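Local coordinates for periplasmic branched-chain amino acid-binding protein (Burkholderia mallei, PDB 3I09), which probably binds branched-chain amino acids or related small carboxylates in the periplasm for an ABC transporter, and can hold acetoacetic acid in its pocket, at residues K141-T147 / A196-A202; L188-S194 / F218-M224; M231-D235 / M275-L279. The contacts are given in a common frame with arbitrary orientation. Residue numbers count along the deposited sequence, not the author numbering.

Interaction 1. Residues K141-T147 / A196-A202; sequences KTWFFLT and AQILGLA
Two inner strands of a Rossmann-like parallel sheet, strand order 2-1-3-4, show how a lobe of a type I periplasmic binding protein is built. Strands 142-147 and 198-202 run side by side in extended conformation, their axes 4.6 Å apart at closest and twisted by -29°. The register pairs Trp143 with Ile198, Phe144 with Leu199, Phe145 with Gly200, Leu146 with Leu201 and Thr147 with Ala202.

The backbone ladder zigzags: Ile198 N to Thr142 O, Phe144 N to Ile198 O, Gly200 N to Phe144 O and Leu146 N to Gly200 O, each 2.9 Å, then Ala202 N to Leu146 O at 2.8 Å. At the entry, side chains continue it: Gln197 OE1 accepts from Lys141 N and Thr142 N, and Gln197 N donates to Thr142 OG1 (p rotamer), all at 2.9 Å.

Apolar contacts fall on two faces. Phe144 (t), Leu146 (t), Leu199 and Leu201 share one, where the first three reach helix 185-193 or the preceding loop; Leu146 CD2 lies 3.9 Å from Leu201 CD2. Trp143 and Phe145, both m, pack against helix 151-166. Gly200 makes room there, since a CB would clash with Phe145 CE1 and Trp143 CE3. Beside it, Ile198 CG2 makes a CH-pi contact, 3.4 Å from the centroid of the six-membered ring of Trp143 and 4° off its normal.

Interaction 2. Residues L188-S194 / F218-M224; sequences LLQAQSS and FGITKTM
A short loop can fit a helix chiefly by shape, and here no direct hydrogen bond joins the two sides. The last turns of helix 185-193 offer Leu188, Leu189, Ala191 and Gln192 to segment 218-224, whose Ile220 is the main bump. With Ile220 CA 6.5 Å from Gln192 CA, its side chain (m, m) enters a hollow walled by three residues: Ile220 CG1 is 4.0 Å from Leu188 CB, while Ile220 CD1 is 4.2 Å from Leu189 CD2 and 3.6 Å from Gln192 NE2. Gln192, extended (t, t), lies along one flank of this hollow. At the other end of the loop the selenomethionine Met224 (m, t, p) fills a second depression, its SE 4.0 Å from Gln192 CA and its CE 3.5 Å from Ala191 O and 4.3 Å from Ala191 CB.

The loop joins helix 205-217 to strand 225-228, as in the alpha-to-beta turns of a Rossmann-like lobe. It opens with a Schellman motif at Gly219 (phi/psi 80/15), where the chain leaves the helix and swings Ile220 toward its neighbour. The Phe218 ring reaches Leu188 more loosely, CD2 lying 4.5 Å from Leu188 CD1. Ser194 OG donates to Ala191 O at 2.7 Å and accepts from Ala196 N. On the solvent side one water bridges the two segments, donating to Gln192 O (3.1 Å) and lying 2.8 Å from Thr223 OG1.

Interaction 3. Residues M231-D235 / M275-L279; sequences MFIND and MPSSL. With EDO (1,2-ethanediol), chain G.
Phe232, Ile233 and Ser277 supply most of the buried surface between two facing helix starts, whose closest CA atoms are those of Ile233 and Ser277 (5.7 Å). Phe232 (m) is N-cap of helix 233-239, Ser277 of helix 278-297. Phe232 CE1 is 3.5 Å from Leu279 CG, and Leu279 CD1 sits over the ring face, 4.1 Å from the centroid. Ser278 OG, hydrogen-bonded to Asp251 OD1, approaches the ring edge. Ligands of type I binding proteins lie between two lobes; the Phe232 side chain is about 4 Å from acetoacetic acid. Ser277 OG donates to Ile20 O and weakly caps Leu279 N (3.2 Å). Ile233 (t, t) lays CG2 3.8 Å from Ser277 CA and CD1 4.2 Å from Met275 CB. One water accepts from Ile233 N and Ser278 N (3.1 Å each); another accepts from Asn234 ND2 (2.9 Å) and donates to Met275 O (2.7 Å). Asp235 OD2 accepts from Phe232 N (2.8 Å), OD1 from O1 of 1,2-ethanediol (a very short 2.4 Å), probably from crystallisation liquor.

Read from the N terminus, the chain lays down strand 142-148 first. Helix 151-166, strand 170-177 and helix 185-193 intervene before strand 198-202 returns beside it and closes interaction 1. Interaction 2 opens on helix 185-193, within that loop, and closes only after helix 205-217, so the two contacts cross. They also touch: Phe144 and Leu199 pack on Ala191, so that helix 185-193 and the loop before strand 225-228 pack on one face of the sheet. Interaction 3 follows in series, closing a loop that holds strand 248-251 and helix 259-272 and bringing the start of helix 233-239 against that of helix 278-297, near the bound ligand. Its centre lies about 23 Å from that of interaction 1.

Interaction 1. Residues K141-T147 / A196-A202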
# COMPACT_ATOMS: atom_id res chain seq x y z
N LYS A 141 -1.01 12.69 -22.41
CA LYS A 141 -2.10 11.97 -23.06
C LYS A 141 -1.70 10.58 -23.53
O LYS A 141 -2.52 9.66 -23.45
CB LYS A 141 -2.64 12.76 -24.26
CG LYS A 141 -3.20 14.14 -23.90
CD LYS A 141 -4.28 14.11 -22.81
CE LYS A 141 -4.70 15.55 -22.44
NZ LYS A 141 -5.85 15.63 -21.52
N THR A 142 -0.47 10.41 -24.03
CA THR A 142 -0.04 9.09 -24.52
C THR A 142 0.90 8.37 -23.56
O THR A 142 1.87 8.96 -23.08
CB THR A 142 0.59 9.10 -25.94
OG1 THR A 142 1.83 9.81 -25.94
CG2 THR A 142 -0.35 9.72 -26.93
N TRP A 143 0.61 7.09 -23.33
CA TRP A 143 1.24 6.26 -22.28
C TRP A 143 1.81 4.95 -22.80
O TRP A 143 1.21 4.30 -23.65
CB TRP A 143 0.26 5.90 -21.16
CG TRP A 143 -0.14 7.05 -20.30
CD1 TRP A 143 -0.76 8.19 -20.71
CD2 TRP A 143 0.04 7.18 -18.89
NE1 TRP A 143 -0.98 9.02 -19.65
CE2 TRP A 143 -0.51 8.42 -18.51
CE3 TRP A 143 0.59 6.36 -17.89
CZ2 TRP A 143 -0.50 8.87 -17.19
CZ3 TRP A 143 0.59 6.80 -16.60
CH2 TRP A 143 0.06 8.05 -16.25
N PHE A 144 2.96 4.57 -22.23
CA PHE A 144 3.53 3.23 -22.39
C PHE A 144 3.83 2.73 -20.97
O PHE A 144 4.41 3.46 -20.15
CB PHE A 144 4.80 3.24 -23.24
CG PHE A 144 5.25 1.86 -23.69
CD1 PHE A 144 6.10 1.11 -22.90
CD2 PHE A 144 4.82 1.33 -24.91
CE1 PHE A 144 6.52 -0.15 -23.31
CE2 PHE A 144 5.25 0.07 -25.33
CZ PHE A 144 6.09 -0.66 -24.53
N PHE A 145 3.42 1.50 -20.67
CA PHE A 145 3.62 0.96 -19.30
C PHE A 145 4.84 0.05 -19.20
O PHE A 145 5.11 -0.79 -20.11
CB PHE A 145 2.38 0.23 -18.79
CG PHE A 145 1.22 1.14 -18.53
CD1 PHE A 145 1.12 1.78 -17.31
CD2 PHE A 145 0.26 1.39 -19.50
CE1 PHE A 145 0.08 2.66 -17.06
CE2 PHE A 145 -0.81 2.25 -19.24
CZ PHE A 145 -0.89 2.89 -18.02
N LEU A 146 5.57 0.22 -18.09
CA LEU A 146 6.56 -0.76 -17.65
C LEU A 146 5.92 -1.44 -16.44
O LEU A 146 5.69 -0.80 -15.41
CB LEU A 146 7.86 -0.06 -17.24
CG LEU A 146 9.01 -0.90 -16.69
CD1 LEU A 146 9.49 -1.94 -17.71
CD2 LEU A 146 10.18 -0.00 -16.27
N THR A 147 5.64 -2.73 -16.56
CA THR A 147 4.74 -3.38 -15.62
C THR A 147 5.39 -4.60 -14.97
O THR A 147 5.82 -5.54 -15.67
CB THR A 147 3.48 -3.84 -16.36
OG1 THR A 147 2.85 -2.69 -16.97
CG2 THR A 147 2.49 -4.59 -15.43
N ALA A 196 5.55 7.29 -26.78
CA ALA A 196 4.61 7.80 -25.79
C ALA A 196 5.20 8.99 -25.04
O ALA A 196 6.42 9.05 -24.87
CB ALA A 196 4.25 6.67 -24.80
N GLN A 197 4.33 9.89 -24.55
CA GLN A 197 4.70 11.04 -23.72
C GLN A 197 5.06 10.61 -22.29
O GLN A 197 5.98 11.15 -21.67
CB GLN A 197 3.54 12.05 -23.63
CG GLN A 197 3.27 12.81 -24.91
CD GLN A 197 1.93 13.53 -24.90
OE1 GLN A 197 0.91 12.95 -24.55
NE2 GLN A 197 1.93 14.82 -25.32
N ILE A 198 4.32 9.63 -21.77
CA ILE A 198 4.43 9.19 -20.39
C ILE A 198 4.85 7.72 -20.33
O ILE A 198 4.25 6.87 -21.01
CB ILE A 198 3.06 9.34 -19.67
CG1 ILE A 198 2.49 10.76 -19.83
CG2 ILE A 198 3.15 8.89 -18.19
CD1 ILE A 198 3.40 11.91 -19.28
N LEU A 199 5.87 7.43 -19.51
CA LEU A 199 6.22 6.07 -19.10
C LEU A 199 5.62 5.80 -17.74
O LEU A 199 6.04 6.40 -16.73
CB LEU A 199 7.75 5.90 -19.05
CG LEU A 199 8.32 4.52 -18.64
CD1 LEU A 199 7.87 3.46 -19.61
CD2 LEU A 199 9.84 4.53 -18.60
N GLY A 200 4.62 4.94 -17.70
CA GLY A 200 3.89 4.63 -16.47
C GLY A 200 4.62 3.47 -15.82
O GLY A 200 4.78 2.40 -16.41
N LEU A 201 5.11 3.70 -14.62
CA LEU A 201 5.82 2.69 -13.84
C LEU A 201 4.85 1.91 -12.98
O LEU A 201 4.50 2.34 -11.86
CB LEU A 201 6.84 3.38 -12.95
CG LEU A 201 7.89 4.16 -13.73
CD1 LEU A 201 8.80 4.94 -12.77
CD2 LEU A 201 8.70 3.23 -14.63
N ALA A 202 4.33 0.81 -13.53
CA ALA A 202 3.37 -0.05 -12.82
C ALA A 202 4.17 -1.09 -12.05
O ALA A 202 4.13 -2.30 -12.32
CB ALA A 202 2.37 -0.71 -13.83

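Interaction 2. Residues L188-S194 / F218-M224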
# COMPACT_ATOMS: atom_id res chain seq x y z
N LEU A 188 13.28 -0.55 -21.20
CA LEU A 188 13.23 0.90 -21.35
C LEU A 188 13.39 1.31 -22.82
O LEU A 188 12.71 2.21 -23.28
CB LEU A 188 14.27 1.57 -20.43
CG LEU A 188 13.98 1.63 -18.92
CD1 LEU A 188 15.25 2.04 -18.17
CD2 LEU A 188 12.85 2.54 -18.54
N LEU A 189 14.24 0.61 -23.56
CA LEU A 189 14.37 0.90 -24.99
C LEU A 189 13.07 0.61 -25.78
O LEU A 189 12.72 1.38 -26.68
CB LEU A 189 15.57 0.19 -25.56
CG LEU A 189 16.87 0.73 -24.94
CD1 LEU A 189 18.07 0.01 -25.53
CD2 LEU A 189 17.03 2.28 -25.08
N GLN A 190 12.35 -0.45 -25.43
CA GLN A 190 11.04 -0.71 -26.03
C GLN A 190 10.10 0.43 -25.75
O GLN A 190 9.47 0.93 -26.67
CB GLN A 190 10.39 -1.98 -25.47
CG GLN A 190 11.08 -3.22 -25.89
CD GLN A 190 10.49 -4.45 -25.21
OE1 GLN A 190 9.27 -4.69 -25.28
NE2 GLN A 190 11.35 -5.25 -24.55
N ALA A 191 10.04 0.85 -24.50
CA ALA A 191 9.21 1.99 -24.11
C ALA A 191 9.63 3.24 -24.87
O ALA A 191 8.78 3.99 -25.34
CB ALA A 191 9.25 2.24 -22.60
N GLN A 192 10.92 3.45 -25.03
CA GLN A 192 11.40 4.64 -25.71
C GLN A 192 11.00 4.63 -27.19
O GLN A 192 10.61 5.66 -27.73
CB GLN A 192 12.91 4.75 -25.59
CG GLN A 192 13.49 5.89 -26.36
CD GLN A 192 14.89 6.16 -25.96
OE1 GLN A 192 15.78 5.37 -26.23
NE2 GLN A 192 15.11 7.29 -25.31
N SER A 193 11.06 3.46 -27.82
CA SER A 193 10.69 3.33 -29.23
C SER A 193 9.20 3.56 -29.47
O SER A 193 8.78 3.85 -30.59
CB SER A 193 11.11 1.96 -29.76
OG SER A 193 12.52 1.81 -29.69
N SER A 194 8.38 3.46 -28.42
CA SER A 194 6.94 3.65 -28.58
C SER A 194 6.54 5.11 -28.87
O SER A 194 5.44 5.35 -29.32
CB SER A 194 6.19 3.22 -27.31
OG SER A 194 6.25 4.24 -26.33
N PHE A 218 20.02 5.97 -18.99
CA PHE A 218 19.98 5.72 -20.44
C PHE A 218 19.37 6.91 -21.22
O PHE A 218 19.19 6.82 -22.43
CB PHE A 218 19.22 4.41 -20.78
CG PHE A 218 19.96 3.13 -20.41
CD1 PHE A 218 21.04 2.68 -21.18
CD2 PHE A 218 19.57 2.37 -19.31
CE1 PHE A 218 21.73 1.50 -20.84
CE2 PHE A 218 20.25 1.18 -18.97
CZ PHE A 218 21.33 0.76 -19.73
N GLY A 219 19.03 7.99 -20.54
CA GLY A 219 18.51 9.19 -21.19
C GLY A 219 17.03 9.13 -21.57
O GLY A 219 16.55 9.95 -22.34
N ILE A 220 16.31 8.17 -21.00
CA ILE A 220 14.90 7.97 -21.36
C ILE A 220 14.13 9.24 -20.98
O ILE A 220 13.21 9.66 -21.69
CB ILE A 220 14.28 6.74 -20.65
CG1 ILE A 220 15.03 5.42 -20.97
CG2 ILE A 220 12.79 6.63 -20.96
CD1 ILE A 220 15.24 5.09 -22.45
N THR A 221 14.53 9.88 -19.88
CA THR A 221 13.80 11.02 -19.35
C THR A 221 14.03 12.32 -20.15
O THR A 221 13.41 13.33 -19.88
CB THR A 221 14.14 11.25 -17.86
OG1 THR A 221 15.55 11.34 -17.74
CG2 THR A 221 13.64 10.11 -17.01
N LYS A 222 14.91 12.26 -21.14
CA LYS A 222 15.04 13.35 -22.12
C LYS A 222 13.82 13.43 -23.03
O LYS A 222 13.48 14.52 -23.50
CB LYS A 222 16.26 13.13 -23.00
CG LYS A 222 17.60 13.24 -22.28
CD LYS A 222 18.69 12.65 -23.16
CE LYS A 222 20.08 12.80 -22.58
NZ LYS A 222 21.01 11.77 -23.18
N THR A 223 13.17 12.30 -23.29
CA THR A 223 12.09 12.26 -24.26
C THR A 223 10.74 11.81 -23.71
O THR A 223 9.72 11.97 -24.38
CB THR A 223 12.46 11.38 -25.47
OG1 THR A 223 12.57 10.01 -25.07
CG2 THR A 223 13.75 11.84 -26.09
N MSE A 224 10.72 11.26 -22.49
CA MSE A 224 9.47 10.80 -21.85
C MSE A 224 9.45 11.33 -20.40
O MSE A 224 10.50 11.48 -19.77
CB MSE A 224 9.38 9.25 -21.82
CG MSE A 224 9.61 8.46 -23.13
SE MSE A 224 9.57 6.60 -22.72
CE MSE A 224 7.64 6.24 -22.96
O HOH W 1 10.78 8.58 -26.67

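Interaction 3. Residues M231-D235 / M275-L279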
# COMPACT_ATOMS: atom_id res chain seq x y z
N MSE A 231 5.08 5.17 -5.21
CA MSE A 231 6.39 5.62 -4.70
C MSE A 231 6.18 5.96 -3.22
O MSE A 231 5.27 6.69 -2.89
CB MSE A 231 6.84 6.86 -5.50
CG MSE A 231 8.04 7.65 -4.97
SE MSE A 231 8.83 8.76 -6.37
CE MSE A 231 9.24 7.34 -7.61
N PHE A 232 6.99 5.39 -2.35
CA PHE A 232 6.93 5.65 -0.93
C PHE A 232 8.11 6.56 -0.55
O PHE A 232 9.04 6.75 -1.33
CB PHE A 232 7.00 4.32 -0.15
CG PHE A 232 5.82 3.44 -0.38
CD1 PHE A 232 4.65 3.65 0.32
CD2 PHE A 232 5.87 2.45 -1.35
CE1 PHE A 232 3.52 2.83 0.09
CE2 PHE A 232 4.75 1.63 -1.57
CZ PHE A 232 3.59 1.84 -0.87
N ILE A 233 8.10 7.06 0.67
CA ILE A 233 9.13 8.01 1.09
C ILE A 233 10.53 7.39 1.01
O ILE A 233 11.47 8.08 0.66
CB ILE A 233 8.82 8.58 2.51
CG1 ILE A 233 9.58 9.88 2.73
CG2 ILE A 233 9.13 7.55 3.66
CD1 ILE A 233 9.34 10.50 4.09
N ASN A 234 10.65 6.09 1.22
CA ASN A 234 11.96 5.42 1.19
C ASN A 234 12.53 5.35 -0.23
O ASN A 234 13.76 5.33 -0.43
CB ASN A 234 11.86 3.99 1.75
CG ASN A 234 11.13 3.94 3.06
OD1 ASN A 234 9.87 4.03 3.07
ND2 ASN A 234 11.88 3.88 4.17
N ASP A 235 11.63 5.30 -1.20
CA ASP A 235 12.02 5.28 -2.60
C ASP A 235 12.61 6.65 -2.99
O ASP A 235 13.65 6.75 -3.65
CB ASP A 235 10.82 4.92 -3.48
CG ASP A 235 10.14 3.59 -3.11
OD1 ASP A 235 10.86 2.60 -2.82
OD2 ASP A 235 8.87 3.50 -3.16
N MSE A 275 12.38 8.11 8.94
CA MSE A 275 10.99 8.56 8.96
C MSE A 275 10.16 7.39 8.49
O MSE A 275 10.59 6.65 7.61
CB MSE A 275 10.72 9.71 7.98
CG MSE A 275 11.20 11.03 8.40
SE MSE A 275 10.29 11.67 9.95
CE MSE A 275 11.44 13.25 10.22
N PRO A 276 8.96 7.22 9.05
CA PRO A 276 8.12 6.11 8.60
C PRO A 276 7.47 6.39 7.26
O PRO A 276 7.11 7.52 6.93
CB PRO A 276 7.05 6.00 9.70
CG PRO A 276 6.93 7.43 10.22
CD PRO A 276 8.35 7.94 10.19
N SER A 277 7.26 5.33 6.50
CA SER A 277 6.42 5.38 5.31
C SER A 277 4.94 5.32 5.70
O SER A 277 4.59 5.00 6.86
CB SER A 277 6.68 4.18 4.39
OG SER A 277 6.13 2.96 4.94
N SER A 278 4.09 5.57 4.73
CA SER A 278 2.65 5.44 4.94
C SER A 278 2.22 3.98 5.33
O SER A 278 1.24 3.80 6.05
CB SER A 278 1.89 5.91 3.69
OG SER A 278 2.21 5.10 2.56
N LEU A 279 2.98 2.97 4.90
CA LEU A 279 2.68 1.60 5.29
C LEU A 279 2.96 1.33 6.75
O LEU A 279 2.20 0.67 7.42
CB LEU A 279 3.45 0.60 4.39
CG LEU A 279 3.29 0.77 2.89
CD1 LEU A 279 4.06 -0.33 2.19
CD2 LEU A 279 1.80 0.77 2.45
C1 EDO G . 13.36 1.85 -1.34
O1 EDO G . 12.10 1.19 -1.26
C2 EDO G . 14.44 0.79 -1.45
O2 EDO G . 15.05 0.75 -2.75
O HOH W 2 5.32 6.79 2.11
O HOH W 3 10.76 4.07 6.83